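Local atomic coordinates of D-2-hydroxyacid dehydrogensase protein (Ketogulonicigenium vulgare, PDB entry 4LSW), a protein that probably catalyses the NAD(P)-dependent, reversible interconversion of 2-oxoacids and D-2-hydroxyacids. Residues S208-T211 with R212-V215. Numbering follows the deposited sequence.
Sequences SAAT and RHIV
Thr211 and Ile214 meet round a tight turn, where CD1 of Ile214 lies 3.7 Å from CA of Thr211. Ile214 CG1 sits anti to its own carbonyl carbon (chi1 -63°), a torsion that folds the longer branch back over the turn; the same branch also packs on Ala209, CB to CG1 3.8 Å. Two successive backbone bonds define the short 3-10 turn: His213 N gives its hydrogen to Ala210 O at 2.8 Å (N-H...O angle 154°), and Ile214 N reaches Thr211 O at 3.3 Å (159°). Water 2 gives a hydrogen to both Thr211 O and Ile214 O, adding a second bridge between these residues.

The turn belongs to the connection from strand 200-203 to helix 217-223 in the Rossmann-type NAD-binding domain, with the His213 side chain against Leu151 of strand 147-151. Arg212 CG packs 3.8 Å above the centre of the His213 ring, while Ala210 CB approaches ND1 obliquely at 4.1 Å. Water 1 joins ND1 of His213 (2.7 Å) to the backbone N of Ala210. At the ring's other nitrogen, His213 NE2 makes a weak hydrogen bond to Glu189 O, which also receives one, likewise weak, from Arg212 NE.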
loop_
_atom_site.group_PDB
_atom_site.type_symbol
_atom_site.label_atom_id
_atom_site.label_comp_id
_atom_site.label_asym_id
_atom_site.label_seq_id
_atom_site.Cartn_x
_atom_site.Cartn_y
_atom_site.Cartn_z
ATOM N N SER A 208 -7.806 -0.159 -8.690
ATOM C CA SER A 208 -7.522 0.368 -10.015
ATOM C C SER A 208 -8.518 1.481 -10.322
ATOM O O SER A 208 -9.728 1.265 -10.296
ATOM C CB SER A 208 -7.619 -0.739 -11.063
ATOM O OG SER A 208 -7.009 -1.928 -10.600
ATOM N N ALA A 209 -8.000 2.672 -10.604
ATOM C CA ALA A 209 -8.832 3.861 -10.755
ATOM C C ALA A 209 -9.810 3.779 -11.927
ATOM O O ALA A 209 -9.559 3.082 -12.909
ATOM C CB ALA A 209 -7.951 5.103 -10.890
ATOM N N ALA A 210 -10.931 4.486 -11.805
ATOM C CA ALA A 210 -11.803 4.736 -12.947
ATOM C C ALA A 210 -11.109 5.769 -13.833
ATOM O O ALA A 210 -10.202 6.458 -13.373
ATOM C CB ALA A 210 -13.167 5.240 -12.485
ATOM N N THR A 211 -11.524 5.877 -15.094
ATOM C CA THR A 211 -10.800 6.701 -16.062
ATOM C C THR A 211 -10.533 8.137 -15.593
ATOM O O THR A 211 -9.412 8.634 -15.720
ATOM C CB THR A 211 -11.490 6.701 -17.445
ATOM O OG1 THR A 211 -11.659 5.346 -17.882
ATOM C CG2 THR A 211 -10.646 7.441 -18.460
ATOM N N ARG A 212 -11.542 8.781 -15.013
ATOM C CA ARG A 212 -11.401 10.181 -14.618
ATOM C C ARG A 212 -10.555 10.350 -13.359
ATOM O O ARG A 212 -10.292 11.476 -12.928
ATOM C CB ARG A 212 -12.765 10.849 -14.432
ATOM C CG ARG A 212 -13.563 10.333 -13.242
ATOM C CD ARG A 212 -14.872 11.107 -13.106
ATOM N NE ARG A 212 -15.774 10.502 -12.128
ATOM C CZ ARG A 212 -16.601 9.493 -12.386
ATOM N NH1 ARG A 212 -16.644 8.957 -13.599
ATOM N NH2 ARG A 212 -17.386 9.015 -11.429
ATOM N N HIS A 213 -10.133 9.237 -12.772
ATOM C CA HIS A 213 -9.326 9.293 -11.551
ATOM C C HIS A 213 -7.899 8.781 -11.770
ATOM O O HIS A 213 -7.070 8.774 -10.856
ATOM C CB HIS A 213 -10.019 8.518 -10.422
ATOM C CG HIS A 213 -11.335 9.107 -10.015
ATOM N ND1 HIS A 213 -12.474 8.352 -9.856
ATOM C CD2 HIS A 213 -11.683 10.387 -9.739
ATOM C CE1 HIS A 213 -13.476 9.144 -9.503
ATOM N NE2 HIS A 213 -13.020 10.380 -9.425
ATOM N N ILE A 214 -7.613 8.347 -12.987
ATOM C CA ILE A 214 -6.267 7.926 -13.340
ATOM C C ILE A 214 -5.320 9.136 -13.442
ATOM O O ILE A 214 -5.698 10.183 -13.989
ATOM C CB ILE A 214 -6.293 7.164 -14.685
ATOM C CG1 ILE A 214 -7.126 5.887 -14.553
ATOM C CG2 ILE A 214 -4.880 6.874 -15.175
ATOM C CD1 ILE A 214 -7.461 5.227 -15.890
ATOM N N VAL A 215 -4.103 8.996 -12.915
ATOM C CA VAL A 215 -3.136 10.088 -12.923
ATOM C C VAL A 215 -2.242 10.004 -14.151
ATOM O O VAL A 215 -1.207 9.336 -14.139
ATOM C CB VAL A 215 -2.269 10.114 -11.646
ATOM C CG1 VAL A 215 -1.335 11.324 -11.650
ATOM C CG2 VAL A 215 -3.163 10.140 -10.419
HETATM O O HOH W 1 -12.311 5.722 -9.352
HETATM O O HOH W 2 -7.353 11.134 -15.675
#